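Local atomic coordinates of Lactamase_B domain-containing protein (Pontibacter korlensis, PDB entry 6XFR), a protein that probably hydrolyses beta-lactam antibiotics to substituted beta-amino acids, as a zinc-dependent class B1 metallo-beta-lactamase. Residues T77-D82 against A108-G113; L165-L170 against L211-S216. All coordinates share one frame; numbering follows the deposited sequence.

Contact 1 of 2, residues T77-D82 against A108-G113. With ZN (zinc ion), chain N; ZN (zinc ion), chain O; SO4 (sulfate ion), chain X.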
# COMPACT_ATOMS: atom_id res chain seq x y z
N THR B 77 3.50 -1.11 20.17
CA THR B 77 2.08 -1.42 20.21
C THR B 77 1.73 -2.66 21.03
O THR B 77 0.55 -2.93 21.26
CB THR B 77 1.54 -1.57 18.79
OG1 THR B 77 2.15 -2.71 18.15
CG2 THR B 77 1.80 -0.30 17.99
N HIS B 78 2.72 -3.45 21.45
CA HIS B 78 2.52 -4.50 22.44
C HIS B 78 3.89 -5.09 22.74
O HIS B 78 4.91 -4.60 22.25
CB HIS B 78 1.46 -5.51 21.97
CG HIS B 78 1.89 -6.42 20.87
ND1 HIS B 78 2.29 -5.96 19.64
CD2 HIS B 78 1.94 -7.77 20.81
CE1 HIS B 78 2.59 -6.99 18.87
NE2 HIS B 78 2.38 -8.10 19.55
N TRP B 79 3.93 -6.11 23.60
CA TRP B 79 5.19 -6.47 24.24
C TRP B 79 6.09 -7.39 23.42
O TRP B 79 7.26 -7.55 23.78
CB TRP B 79 4.95 -7.11 25.61
CG TRP B 79 4.21 -8.42 25.61
CD1 TRP B 79 2.85 -8.60 25.69
CD2 TRP B 79 4.78 -9.73 25.59
NE1 TRP B 79 2.55 -9.94 25.72
CE2 TRP B 79 3.71 -10.66 25.65
CE3 TRP B 79 6.10 -10.22 25.53
CZ2 TRP B 79 3.91 -12.05 25.65
CZ3 TRP B 79 6.30 -11.59 25.53
CH2 TRP B 79 5.21 -12.49 25.58
N HIS B 80 5.61 -7.92 22.30
CA HIS B 80 6.37 -8.92 21.57
C HIS B 80 7.58 -8.31 20.86
O HIS B 80 7.64 -7.11 20.55
CB HIS B 80 5.47 -9.62 20.56
CG HIS B 80 4.63 -10.71 21.13
ND1 HIS B 80 3.46 -11.13 20.54
CD2 HIS B 80 4.79 -11.48 22.23
CE1 HIS B 80 2.93 -12.11 21.25
NE2 HIS B 80 3.72 -12.34 22.28
N ASP B 81 8.55 -9.18 20.56
CA ASP B 81 9.83 -8.74 20.04
C ASP B 81 9.68 -8.01 18.71
O ASP B 81 10.40 -7.04 18.44
CB ASP B 81 10.78 -9.93 19.90
CG ASP B 81 11.64 -10.18 21.16
OD1 ASP B 81 12.40 -11.17 21.17
OD2 ASP B 81 11.55 -9.41 22.15
N ASP B 82 8.73 -8.45 17.86
CA ASP B 82 8.56 -7.86 16.53
C ASP B 82 8.09 -6.41 16.58
O ASP B 82 8.39 -5.65 15.66
CB ASP B 82 7.62 -8.71 15.65
CG ASP B 82 6.14 -8.67 16.08
OD1 ASP B 82 5.84 -8.55 17.28
OD2 ASP B 82 5.26 -8.82 15.22
N ALA B 108 7.77 -6.77 31.59
CA ALA B 108 8.49 -7.18 32.80
C ALA B 108 8.37 -8.69 33.06
O ALA B 108 9.36 -9.34 33.42
CB ALA B 108 8.01 -6.37 34.00
N GLU B 109 7.19 -9.27 32.83
CA GLU B 109 7.02 -10.70 33.08
C GLU B 109 7.70 -11.58 32.04
O GLU B 109 7.81 -12.79 32.26
CB GLU B 109 5.54 -11.07 33.11
CG GLU B 109 4.78 -10.55 34.29
CD GLU B 109 3.30 -10.85 34.21
OE1 GLU B 109 2.92 -11.96 33.79
OE2 GLU B 109 2.51 -9.95 34.55
N ASN B 110 8.20 -11.01 30.95
CA ASN B 110 8.80 -11.80 29.88
C ASN B 110 10.21 -11.31 29.59
O ASN B 110 10.74 -11.57 28.51
CB ASN B 110 7.95 -11.73 28.60
CG ASN B 110 6.56 -12.32 28.78
OD1 ASN B 110 6.39 -13.54 28.75
ND2 ASN B 110 5.57 -11.46 28.95
N SER B 111 10.84 -10.67 30.58
CA SER B 111 12.21 -10.18 30.50
C SER B 111 12.49 -9.34 29.25
O SER B 111 13.61 -9.35 28.73
CB SER B 111 13.20 -11.35 30.59
OG SER B 111 13.26 -11.87 31.91
N LYS B 112 11.51 -8.55 28.81
CA LYS B 112 11.75 -7.46 27.88
C LYS B 112 12.17 -6.20 28.65
O LYS B 112 12.02 -6.12 29.87
CB LYS B 112 10.50 -7.16 27.04
CG LYS B 112 9.73 -8.37 26.48
CD LYS B 112 10.51 -9.13 25.40
CE LYS B 112 9.86 -10.46 25.09
NZ LYS B 112 10.90 -11.46 24.77
N GLY B 113 12.68 -5.20 27.94
CA GLY B 113 13.06 -3.99 28.65
C GLY B 113 11.94 -3.29 29.41
O GLY B 113 10.79 -3.74 29.39
ZN ZN N . 2.82 -10.05 18.70
ZN ZN O . 3.38 -10.03 15.07
S SO4 X . 6.73 -12.53 17.42
O1 SO4 X . 5.61 -11.63 17.12
O2 SO4 X . 6.82 -13.50 16.32
O3 SO4 X . 6.47 -13.21 18.69
O4 SO4 X . 7.99 -11.81 17.60
O HOH W 1 1.96 -11.80 14.63
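The Asn110 amide lies nearly parallel over one face of the Trp79 indole, the planes 6° apart. It sits over the six-membered part of the ring, its CG 3.3 Å from Trp79 CZ3 and its ND2 above the plane, displaced toward the rim. Asn110 ND2 also hydrogen-bonds to Leu106 O, which fixes how the amide is turned. His80 CD2 lies over the opposite face, toward its rim. With CG between its backbone N and carbonyl carbon (chi1 63°), Trp79 places its indole between these two neighbours.

Aliphatic packing comes from Lys112. Its CE meets the indole edge in plane, 3.8 Å from Trp79 CZ3. The chain then bends, bringing Lys112 NZ to 3.4 Å from Asp81 OD2, a long salt bridge whose hydrogen bond is weak.

The metal bonds lie beside this packing, on the far side of His80 from Trp79. One zinc is held by His78 NE2 and His80 ND1, each at 2.2 Å, with His141; the second by Asp82 OD2 with Cys160, His202 and a water. His78, His80 and Asp82 are the HxHxD motif of metallo-beta-lactamases. His80 NE2 hydrogen-bonds to Asp175 OD1, a second-shell carboxylate.

In the fold, the zinc-binding loop after strand 71-75 leads into helix 81-84, while 108-113 is the exit of helix 101-109, whose Leu106 also touches Trp79.

Contact 2 of 2, residues L165-L170 against L211-S216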
# COMPACT_ATOMS: atom_id res chain seq x y z
N LEU B 165 -5.01 -9.03 3.71
CA LEU B 165 -6.08 -9.66 2.93
C LEU B 165 -5.70 -11.00 2.32
O LEU B 165 -6.59 -11.76 1.90
CB LEU B 165 -6.56 -8.69 1.85
CG LEU B 165 -7.32 -7.47 2.38
CD1 LEU B 165 -7.57 -6.52 1.25
CD2 LEU B 165 -8.60 -7.91 2.99
N GLN B 166 -4.40 -11.33 2.29
CA GLN B 166 -3.94 -12.62 1.81
C GLN B 166 -3.58 -13.60 2.93
O GLN B 166 -3.11 -14.70 2.64
CB GLN B 166 -2.75 -12.43 0.86
CG GLN B 166 -3.21 -12.00 -0.51
CD GLN B 166 -2.07 -11.79 -1.47
OE1 GLN B 166 -1.04 -11.22 -1.09
NE2 GLN B 166 -2.24 -12.26 -2.73
N ALA B 167 -3.78 -13.23 4.19
CA ALA B 167 -3.62 -14.21 5.28
C ALA B 167 -4.79 -15.19 5.26
O ALA B 167 -5.95 -14.79 5.13
CB ALA B 167 -3.55 -13.49 6.63
N LYS B 168 -4.48 -16.48 5.37
CA LYS B 168 -5.53 -17.50 5.34
C LYS B 168 -5.95 -17.99 6.71
O LYS B 168 -6.98 -18.67 6.82
CB LYS B 168 -5.08 -18.69 4.50
CG LYS B 168 -4.48 -18.28 3.19
CD LYS B 168 -5.56 -17.79 2.27
CE LYS B 168 -5.19 -18.08 0.84
NZ LYS B 168 -5.21 -16.86 -0.00
N ASN B 169 -5.17 -17.69 7.75
CA ASN B 169 -5.55 -17.98 9.12
C ASN B 169 -4.93 -16.91 10.00
O ASN B 169 -4.31 -15.96 9.51
CB ASN B 169 -5.10 -19.38 9.54
CG ASN B 169 -3.71 -19.71 9.07
OD1 ASN B 169 -2.75 -18.99 9.40
ND2 ASN B 169 -3.59 -20.78 8.28
N LEU B 170 -5.09 -17.06 11.31
CA LEU B 170 -4.62 -16.06 12.26
C LEU B 170 -3.17 -16.29 12.71
O LEU B 170 -2.63 -15.47 13.45
CB LEU B 170 -5.53 -16.04 13.48
CG LEU B 170 -7.01 -15.92 13.16
CD1 LEU B 170 -7.78 -16.59 14.27
CD2 LEU B 170 -7.40 -14.46 13.03
N LEU B 211 -10.11 -4.96 8.06
CA LEU B 211 -10.86 -5.24 9.28
C LEU B 211 -11.89 -6.32 9.03
O LEU B 211 -11.95 -7.32 9.76
CB LEU B 211 -11.53 -3.98 9.81
CG LEU B 211 -10.55 -2.81 9.92
CD1 LEU B 211 -11.31 -1.50 10.22
CD2 LEU B 211 -9.46 -3.10 10.96
N SER B 212 -12.69 -6.17 7.97
CA SER B 212 -13.68 -7.21 7.71
C SER B 212 -13.02 -8.56 7.43
O SER B 212 -13.54 -9.59 7.88
CB SER B 212 -14.62 -6.81 6.56
OG SER B 212 -13.94 -6.08 5.58
N HIS B 213 -11.86 -8.60 6.75
CA HIS B 213 -11.19 -9.88 6.50
C HIS B 213 -10.70 -10.51 7.80
O HIS B 213 -10.76 -11.74 7.97
CB HIS B 213 -10.03 -9.72 5.50
CG HIS B 213 -9.21 -10.97 5.31
ND1 HIS B 213 -9.72 -12.12 4.73
CD2 HIS B 213 -7.91 -11.25 5.61
CE1 HIS B 213 -8.78 -13.05 4.70
NE2 HIS B 213 -7.67 -12.55 5.22
N THR B 214 -10.18 -9.70 8.72
CA THR B 214 -9.79 -10.25 10.00
C THR B 214 -11.01 -10.79 10.75
O THR B 214 -10.99 -11.93 11.23
CB THR B 214 -9.06 -9.19 10.80
OG1 THR B 214 -7.83 -8.87 10.11
CG2 THR B 214 -8.76 -9.68 12.21
N LEU B 215 -12.12 -10.04 10.73
CA LEU B 215 -13.36 -10.55 11.30
C LEU B 215 -13.75 -11.90 10.70
O LEU B 215 -14.20 -12.81 11.41
CB LEU B 215 -14.48 -9.55 11.05
CG LEU B 215 -15.51 -9.49 12.17
CD1 LEU B 215 -14.81 -8.88 13.39
CD2 LEU B 215 -16.74 -8.72 11.74
N SER B 216 -13.59 -12.04 9.39
CA SER B 216 -13.94 -13.29 8.72
C SER B 216 -13.06 -14.45 9.19
O SER B 216 -13.55 -15.56 9.41
CB SER B 216 -13.85 -13.07 7.21
OG SER B 216 -13.92 -14.29 6.50
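A histidine from a helix reaches over to a loop in this partly buried contact: His213 of helix 209-217 meets Leu165 and Ala167, between strand 155-159 and helix 181-191. The loop follows the zinc ligand Cys160 and corresponds to L10, which flanks the active site in B1 enzymes; Ala167 and His202 side chains are about 8 Å apart. His213 ties it to the helix. Its NE2 donates to Ala167 O at 2.8 Å, with an N-H...O angle of 143°; the acceptor lies almost in the ring plane, and the donor lies in the carbonyl plane. With CG anti to the backbone N (chi1 174°), the imidazole extends out from the helix toward the loop. Leu165 O sits over one ring face, 3.6 Å above it and shifted toward the rim. The leucine branch CD2 packs at the base of the same side chain, 3.4 Å from His213 CB.

Beyond these residues, Gln166 NE2 hydrogen-bonds to Val10 O of the second subunit, and Leu165 packs on Ile13 of that subunit. Within the chain, Thr214 touches Ile185 of helix 181-191, and Leu170 rests on Leu217, near the end of helix 209-217.

How the contacts relate
Contact 1 is a surface contact beside the dizinc site, and contact 2 is partly buried, farther from the centre of the chain; their centres lie 25 Å apart and they do not touch. They share no helix or strand and follow each other along the chain. Contact 1 joins mainly loop to loop, contact 2 a loop to the side of a helix. The first combines an amide lying over an indole face with a long salt bridge, whereas the second relies on one hydrogen bond to a backbone carbonyl and leucine packing. Histidines differ too, binding zinc in the first and a main-chain oxygen in the second. The loop of contact 2 also meets the second subunit.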